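Local coordinates for uncharacterized protein (Mycobacterium tuberculosis, PDB 6Y56) that is a nucleotidyltransferase-family toxin of a toxin-antitoxin system that may inhibit growth by inactivating tRNA acceptor stems, at residues Asp29-Tyr33 with Tyr151-Pro156; Ser137-Phe142 with Leu155-Val160. All blocks are in the same frame, centred on the assembly; numbering follows the deposited sequence.

How the contacts relate
Both contacts use the chain around Leu155 and Pro156, and they touch each other with centres about 12 Å apart. Contact 1 sets helix 19-38 against the irregular segment 151-156. Contact 2 pairs strand 138-141 with strand 157-160; the loop between these strands ends in 151-156. Each mixes buried and exposed residues. In contact 1 Asp29, His30, Leu32 and Tyr151 are buried, with Tyr33 and Phe153 nearer the surface. In contact 2 Phe142, Leu158 and Val160 are buried, while Leu139 and Thr157 are exposed. Contact 1 rests on one stacked and two edge-to-face ring pairs and a tyrosine-carboxylate hydrogen bond, contact 2 on backbone hydrogen bonds. Phe142 of contact 2 packs on Asp29 and Leu32 of contact 1.

Contact 1: residues Asp29-Tyr33 with Tyr151-Pro156; sequences DHLLY and YGFGLP
Tyr33 has CG anti to its backbone N (chi1 175°), and Phe153 holds CG between its N and carbonyl carbon; these torsions bring the two rings face to face. The rings lie 18° from parallel, with centroids 4.1 Å apart. Phe153 CD1 sits over the centre of the Tyr33 ring. The two side chains run past each other in opposite directions, so Phe153 CB also lies over the Tyr33 face as a CH-pi contact. The far end of Phe153 serves a second ring. Its edge points at the face of His30 in a T-shaped pair, planes 88° apart, and CZ stands over the imidazole centre. His30 in turn directs CE1 over the middle of the Tyr151 ring, 3.7 Å from Tyr151 CD1. Four rings thus form one aromatic cluster.

Polar bonds frame the cluster. Tyr151 OH donates to Asp29 OD2 at 2.6 Å, on the anti lone pair of that oxygen. Asp29 OD1 forms a salt bridge with Lys56. His30 ND1 bonds to Val26 O, one turn back in the helix. A water lies in the imidazole plane, 2.8 Å from His30 NE2, and donates to Tyr151 O. Both ring nitrogens therefore have partners, which fixes the rotation of the ring.

Leu155 CD2 rests on Asp29 CB, and Pro156 CD meets the edge of Tyr33. Phe94 adds another ring beside His30. The cluster fastens loop 151-156 to helix 19-38, whose Leu31 and Leu32 pack on strand 68-72 of the mixed sheet.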
ATOM      1  N   ASP A  29       8.346   5.712 -10.056  1.00 12.08           N
ATOM      2  CA  ASP A  29       9.402   4.782 -10.460  1.00 14.27           C
ATOM      3  C   ASP A  29      10.764   5.447 -10.373  1.00 13.25           C
ATOM      4  O   ASP A  29      11.755   4.818  -9.979  1.00 13.13           O
ATOM      5  CB  ASP A  29       9.202   4.302 -11.898  1.00 14.35           C
ATOM      6  CG  ASP A  29       7.946   3.492 -12.083  1.00 15.77           C
ATOM      7  OD1 ASP A  29       7.372   3.004 -11.080  1.00 16.34           O
ATOM      8  OD2 ASP A  29       7.538   3.340 -13.243  1.00 14.96           O
ATOM      9  N   HIS A  30      10.826   6.719 -10.759  1.00 13.00           N
ATOM     10  CA  HIS A  30      12.073   7.468 -10.702  1.00 14.41           C
ATOM     11  C   HIS A  30      12.512   7.686  -9.260  1.00 13.12           C
ATOM     12  O   HIS A  30      13.703   7.571  -8.948  1.00 14.06           O
ATOM     13  CB  HIS A  30      11.915   8.799 -11.447  1.00 13.93           C
ATOM     14  CG  HIS A  30      11.946   8.662 -12.940  1.00 15.02           C
ATOM     15  ND1 HIS A  30      10.977   7.985 -13.647  1.00 14.85           N
ATOM     16  CD2 HIS A  30      12.838   9.109 -13.858  1.00 16.45           C
ATOM     17  CE1 HIS A  30      11.271   8.015 -14.937  1.00 17.78           C
ATOM     18  NE2 HIS A  30      12.398   8.689 -15.090  1.00 17.74           N
ATOM     19  N   LEU A  31      11.565   7.990  -8.365  1.00 13.34           N
ATOM     20  CA  LEU A  31      11.895   8.185  -6.956  1.00 14.41           C
ATOM     21  C   LEU A  31      12.386   6.887  -6.332  1.00 13.70           C
ATOM     22  O   LEU A  31      13.373   6.880  -5.585  1.00 13.14           O
ATOM     23  CB  LEU A  31      10.667   8.713  -6.210  1.00 13.96           C
ATOM     24  CG  LEU A  31      10.771   9.050  -4.713  1.00 15.64           C
ATOM     25  CD1 LEU A  31       9.664   9.985  -4.301  1.00 16.75           C
ATOM     26  CD2 LEU A  31      10.679   7.803  -3.822  1.00 23.96           C
ATOM     27  N   LEU A  32      11.715   5.776  -6.638  1.00 12.78           N
ATOM     28  CA  LEU A  32      12.129   4.487  -6.098  1.00 13.03           C
ATOM     29  C   LEU A  32      13.506   4.093  -6.618  1.00 12.56           C
ATOM     30  O   LEU A  32      14.320   3.534  -5.871  1.00 13.52           O
ATOM     31  CB  LEU A  32      11.066   3.433  -6.410  1.00 13.27           C
ATOM     32  CG  LEU A  32       9.754   3.606  -5.629  1.00 12.50           C
ATOM     33  CD1 LEU A  32       8.622   2.803  -6.278  1.00 13.29           C
ATOM     34  CD2 LEU A  32       9.934   3.194  -4.181  1.00 14.06           C
ATOM     35  N   TYR A  33      13.805   4.423  -7.874  1.00 13.44           N
ATOM     36  CA  TYR A  33      15.155   4.204  -8.388  1.00 13.88           C
ATOM     37  C   TYR A  33      16.175   4.997  -7.580  1.00 13.77           C
ATOM     38  O   TYR A  33      17.209   4.465  -7.159  1.00 14.14           O
ATOM     39  CB  TYR A  33      15.217   4.605  -9.864  1.00 16.01           C
ATOM     40  CG  TYR A  33      16.620   4.532 -10.445  1.00 16.30           C
ATOM     41  CD1 TYR A  33      17.240   3.308 -10.647  1.00 18.63           C
ATOM     42  CD2 TYR A  33      17.326   5.683 -10.773  1.00 19.52           C
ATOM     43  CE1 TYR A  33      18.520   3.223 -11.168  1.00 20.38           C
ATOM     44  CE2 TYR A  33      18.613   5.599 -11.302  1.00 20.53           C
ATOM     45  CZ  TYR A  33      19.193   4.369 -11.486  1.00 20.45           C
ATOM     46  OH  TYR A  33      20.465   4.279 -12.010  1.00 28.40           O
ATOM     47  N   TYR A 151      13.008   5.110 -19.884  1.00 18.89           N
ATOM     48  CA  TYR A 151      13.527   5.755 -18.681  1.00 19.11           C
ATOM     49  C   TYR A 151      15.011   6.090 -18.786  1.00 21.83           C
ATOM     50  O   TYR A 151      15.457   7.101 -18.234  1.00 21.95           O
ATOM     51  CB  TYR A 151      13.299   4.860 -17.460  1.00 17.45           C
ATOM     52  CG  TYR A 151      11.873   4.809 -16.951  1.00 15.39           C
ATOM     53  CD1 TYR A 151      10.850   5.504 -17.587  1.00 17.97           C
ATOM     54  CD2 TYR A 151      11.559   4.060 -15.822  1.00 14.28           C
ATOM     55  CE1 TYR A 151       9.542   5.453 -17.109  1.00 15.74           C
ATOM     56  CE2 TYR A 151      10.267   3.998 -15.349  1.00 15.74           C
ATOM     57  CZ  TYR A 151       9.266   4.702 -15.980  1.00 14.34           C
ATOM     58  OH  TYR A 151       7.983   4.634 -15.484  1.00 14.66           O
ATOM     59  N   GLY A 152      15.797   5.244 -19.444  1.00 21.95           N
ATOM     60  CA  GLY A 152      17.232   5.441 -19.471  1.00 26.60           C
ATOM     61  C   GLY A 152      17.986   4.848 -18.295  1.00 27.15           C
ATOM     62  O   GLY A 152      19.203   5.049 -18.192  1.00 28.76           O
ATOM     63  N   PHE A 153      17.303   4.147 -17.396  1.00 18.46           N
ATOM     64  CA  PHE A 153      17.932   3.342 -16.359  1.00 20.10           C
ATOM     65  C   PHE A 153      17.059   2.114 -16.163  1.00 17.96           C
ATOM     66  O   PHE A 153      15.898   2.097 -16.571  1.00 19.07           O
ATOM     67  CB  PHE A 153      18.045   4.109 -15.032  1.00 20.87           C
ATOM     68  CG  PHE A 153      16.757   4.742 -14.594  1.00 20.56           C
ATOM     69  CD1 PHE A 153      15.837   4.026 -13.844  1.00 18.13           C
ATOM     70  CD2 PHE A 153      16.451   6.047 -14.955  1.00 20.86           C
ATOM     71  CE1 PHE A 153      14.645   4.602 -13.448  1.00 18.68           C
ATOM     72  CE2 PHE A 153      15.254   6.632 -14.559  1.00 20.12           C
ATOM     73  CZ  PHE A 153      14.355   5.904 -13.809  1.00 18.68           C
ATOM     74  N   GLY A 154      17.634   1.083 -15.554  1.00 19.50           N
ATOM     75  CA  GLY A 154      16.878  -0.105 -15.196  1.00 18.25           C
ATOM     76  C   GLY A 154      16.280   0.035 -13.805  1.00 17.65           C
ATOM     77  O   GLY A 154      16.913   0.560 -12.893  1.00 18.86           O
ATOM     78  N   LEU A 155      15.049  -0.444 -13.657  1.00 17.60           N
ATOM     79  CA  LEU A 155      14.379  -0.336 -12.372  1.00 15.61           C
ATOM     80  C   LEU A 155      14.973  -1.338 -11.378  1.00 16.37           C
ATOM     81  O   LEU A 155      15.424  -2.420 -11.765  1.00 18.29           O
ATOM     82  CB  LEU A 155      12.883  -0.578 -12.544  1.00 15.46           C
ATOM     83  CG  LEU A 155      12.187   0.622 -13.202  1.00 16.08           C
ATOM     84  CD1 LEU A 155      10.826   0.233 -13.734  1.00 16.91           C
ATOM     85  CD2 LEU A 155      12.085   1.813 -12.251  1.00 17.44           C
ATOM     86  N   PRO A 156      14.979  -1.000 -10.094  1.00 15.39           N
ATOM     87  CA  PRO A 156      15.640  -1.845  -9.098  1.00 14.63           C
ATOM     88  C   PRO A 156      14.770  -3.025  -8.688  1.00 15.62           C
ATOM     89  O   PRO A 156      13.582  -3.109  -9.006  1.00 16.17           O
ATOM     90  CB  PRO A 156      15.792  -0.887  -7.912  1.00 17.11           C
ATOM     91  CG  PRO A 156      14.591   0.015  -8.021  1.00 16.96           C
ATOM     92  CD  PRO A 156      14.472   0.253  -9.505  1.00 15.21           C
TER
HETATM   93  O   HOH W   1      13.830   9.132 -17.413  1.00 25.52           O

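Contact 2: residues Ser137-Phe142 with Leu155-Val160; sequences SELLAF and LPTLPV
Phe142 closes one end of this strand pair against Leu155, Pro156 and Leu158. Its CG is anti to the carbonyl carbon (chi1 -76°), which sends the ring to Leu155 and Pro156. CB lies 4.0 Å from Leu155 CD1. CG meets both CB and CD1 of Leu155, and CD2 is 3.8 Å from Leu155 CD1. Leu155 CB stands over the ring face, a CH-pi contact 4.2 Å from the Phe142 centroid. On the other branch, CD1 brings the ring edge to Pro156 O at 3.3 Å. CE1 touches Pro156 CG and Leu158 CD1, and CZ at the tip reaches Leu158 CD1 at 4.2 Å. A water accepts from Phe142 N and donates to Pro156 O.

Glu138 and Val160 exchange backbone hydrogen bonds, as do Leu140 and Leu158. The Glu138 N to Val160 O bond is nearly straight at 173° and lies in the carbonyl plane. In the return bond, Val160 N sits above the plane of the Glu138 carbonyl. Leu139 CD1 lies by Pro159 CD and Thr157 OG1. Glu138 forms a salt bridge with Arg58. This is a two-stranded antiparallel ribbon. Helix 50-59 covers its Leu140 and Val160 face, and Pro159 bonds through the backbone to Phe48 of strand 47-49, an outer strand of the mixed sheet.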
ATOM      1  N   SER A 137      10.332  -9.857   4.105  1.00 12.81           N
ATOM      2  CA  SER A 137       9.980  -9.252   2.829  1.00 13.32           C
ATOM      3  C   SER A 137      10.341 -10.182   1.676  1.00 12.14           C
ATOM      4  O   SER A 137      11.120 -11.135   1.819  1.00 14.52           O
ATOM      5  CB  SER A 137      10.741  -7.941   2.634  1.00 13.50           C
ATOM      6  OG  SER A 137      12.136  -8.126   2.765  1.00 15.88           O
ATOM      7  N   GLU A 138       9.775  -9.875   0.520  1.00 12.18           N
ATOM      8  CA  GLU A 138      10.055 -10.579  -0.717  1.00 12.15           C
ATOM      9  C   GLU A 138      10.698  -9.548  -1.615  1.00 13.77           C
ATOM     10  O   GLU A 138      10.085  -8.549  -2.001  1.00 13.33           O
ATOM     11  CB  GLU A 138       8.759 -11.078  -1.327  1.00 14.52           C
ATOM     12  CG  GLU A 138       8.944 -12.050  -2.487  1.00 17.07           C
ATOM     13  CD  GLU A 138       7.654 -12.560  -3.095  1.00 19.66           C
ATOM     14  OE1 GLU A 138       6.577 -12.045  -2.745  1.00 20.93           O
ATOM     15  OE2 GLU A 138       7.733 -13.486  -3.923  1.00 21.66           O
ATOM     16  N   LEU A 139      11.909  -9.898  -2.065  1.00 14.75           N
ATOM     17  CA  LEU A 139      12.696  -9.069  -3.015  1.00 14.90           C
ATOM     18  C   LEU A 139      12.061  -9.214  -4.399  1.00 15.16           C
ATOM     19  O   LEU A 139      12.139 -10.312  -4.982  1.00 21.23           O
ATOM     20  CB  LEU A 139      14.141  -9.568  -3.038  1.00 13.81           C
ATOM     21  CG  LEU A 139      15.084  -8.740  -3.905  1.00 14.38           C
ATOM     22  CD1 LEU A 139      15.227  -7.333  -3.349  1.00 13.79           C
ATOM     23  CD2 LEU A 139      16.442  -9.414  -4.027  1.00 18.05           C
ATOM     24  N   LEU A 140      11.504  -8.128  -4.926  1.00 13.11           N
ATOM     25  CA  LEU A 140      10.781  -8.233  -6.215  1.00 13.00           C
ATOM     26  C   LEU A 140      11.246  -7.188  -7.225  1.00 13.00           C
ATOM     27  O   LEU A 140      11.558  -6.057  -6.844  1.00 14.37           O
ATOM     28  CB  LEU A 140       9.287  -8.006  -5.958  1.00 14.60           C
ATOM     29  CG  LEU A 140       8.542  -9.077  -5.166  1.00 14.63           C
ATOM     30  CD1 LEU A 140       7.082  -8.685  -4.994  1.00 16.43           C
ATOM     31  CD2 LEU A 140       8.648 -10.425  -5.857  1.00 18.74           C
ATOM     32  N   ALA A 141      11.317  -7.620  -8.477  1.00 13.89           N
ATOM     33  CA  ALA A 141      11.458  -6.711  -9.604  1.00 14.18           C
ATOM     34  C   ALA A 141      10.140  -5.974  -9.869  1.00 13.83           C
ATOM     35  O   ALA A 141       9.063  -6.404  -9.455  1.00 16.22           O
ATOM     36  CB  ALA A 141      11.882  -7.459 -10.885  1.00 15.23           C
ATOM     37  N   PHE A 142      10.240  -4.830 -10.549  1.00 12.67           N
ATOM     38  CA  PHE A 142       9.043  -4.177 -11.060  1.00 13.51           C
ATOM     39  C   PHE A 142       8.475  -4.993 -12.218  1.00 14.88           C
ATOM     40  O   PHE A 142       9.225  -5.551 -13.028  1.00 16.93           O
ATOM     41  CB  PHE A 142       9.392  -2.796 -11.615  1.00 14.86           C
ATOM     42  CG  PHE A 142       9.638  -1.746 -10.561  1.00 14.40           C
ATOM     43  CD1 PHE A 142      10.607  -1.900  -9.573  1.00 15.17           C
ATOM     44  CD2 PHE A 142       8.891  -0.589 -10.569  1.00 14.34           C
ATOM     45  CE1 PHE A 142      10.814  -0.893  -8.612  1.00 16.48           C
ATOM     46  CE2 PHE A 142       9.099   0.416  -9.624  1.00 15.20           C
ATOM     47  CZ  PHE A 142      10.051   0.264  -8.650  1.00 15.85           C
ATOM     48  N   LEU A 155      15.049  -0.444 -13.657  1.00 17.60           N
ATOM     49  CA  LEU A 155      14.379  -0.336 -12.372  1.00 15.61           C
ATOM     50  C   LEU A 155      14.973  -1.338 -11.378  1.00 16.37           C
ATOM     51  O   LEU A 155      15.424  -2.420 -11.765  1.00 18.29           O
ATOM     52  CB  LEU A 155      12.883  -0.578 -12.544  1.00 15.46           C
ATOM     53  CG  LEU A 155      12.187   0.622 -13.202  1.00 16.08           C
ATOM     54  CD1 LEU A 155      10.826   0.233 -13.734  1.00 16.91           C
ATOM     55  CD2 LEU A 155      12.085   1.813 -12.251  1.00 17.44           C
ATOM     56  N   PRO A 156      14.979  -1.000 -10.094  1.00 15.39           N
ATOM     57  CA  PRO A 156      15.640  -1.845  -9.098  1.00 14.63           C
ATOM     58  C   PRO A 156      14.770  -3.025  -8.688  1.00 15.62           C
ATOM     59  O   PRO A 156      13.582  -3.109  -9.006  1.00 16.17           O
ATOM     60  CB  PRO A 156      15.792  -0.887  -7.912  1.00 17.11           C
ATOM     61  CG  PRO A 156      14.591   0.015  -8.021  1.00 16.96           C
ATOM     62  CD  PRO A 156      14.472   0.253  -9.505  1.00 15.21           C
ATOM     63  N   THR A 157      15.386  -3.941  -7.955  1.00 15.43           N
ATOM     64  CA  THR A 157      14.629  -4.897  -7.166  1.00 15.21           C
ATOM     65  C   THR A 157      14.545  -4.356  -5.750  1.00 14.74           C
ATOM     66  O   THR A 157      15.507  -3.771  -5.241  1.00 16.26           O
ATOM     67  CB  THR A 157      15.265  -6.290  -7.180  1.00 15.89           C
ATOM     68  OG1 THR A 157      16.607  -6.251  -6.668  1.00 17.63           O
ATOM     69  CG2 THR A 157      15.282  -6.847  -8.589  1.00 17.83           C
ATOM     70  N   LEU A 158      13.373  -4.515  -5.132  1.00 14.22           N
ATOM     71  CA  LEU A 158      13.127  -3.926  -3.822  1.00 13.76           C
ATOM     72  C   LEU A 158      12.498  -4.963  -2.905  1.00 12.12           C
ATOM     73  O   LEU A 158      11.679  -5.770  -3.356  1.00 12.62           O
ATOM     74  CB  LEU A 158      12.150  -2.745  -3.943  1.00 15.35           C
ATOM     75  CG  LEU A 158      12.675  -1.514  -4.685  1.00 15.46           C
ATOM     76  CD1 LEU A 158      11.551  -0.509  -4.808  1.00 19.86           C
ATOM     77  CD2 LEU A 158      13.851  -0.924  -3.943  1.00 18.33           C
ATOM     78  N   PRO A 159      12.839  -4.953  -1.619  1.00 11.02           N
ATOM     79  CA  PRO A 159      12.096  -5.767  -0.649  1.00 12.35           C
ATOM     80  C   PRO A 159      10.694  -5.214  -0.483  1.00 12.21           C
ATOM     81  O   PRO A 159      10.501  -4.033  -0.186  1.00 12.27           O
ATOM     82  CB  PRO A 159      12.908  -5.636   0.643  1.00 14.06           C
ATOM     83  CG  PRO A 159      13.757  -4.472   0.448  1.00 19.59           C
ATOM     84  CD  PRO A 159      13.954  -4.219  -1.013  1.00 13.24           C
ATOM     85  N   VAL A 160       9.718  -6.087  -0.669  1.00 11.62           N
ATOM     86  CA  VAL A 160       8.304  -5.740  -0.640  1.00 12.02           C
ATOM     87  C   VAL A 160       7.614  -6.588   0.422  1.00 11.30           C
ATOM     88  O   VAL A 160       8.003  -7.733   0.681  1.00 12.60           O
ATOM     89  CB  VAL A 160       7.684  -5.957  -2.045  1.00 13.90           C
ATOM     90  CG1 VAL A 160       6.150  -5.862  -2.036  1.00 15.10           C
ATOM     91  CG2 VAL A 160       8.274  -4.959  -3.050  1.00 14.68           C
TER
HETATM   92  O   HOH W   2      12.831  -4.204 -11.632  1.00 19.03           O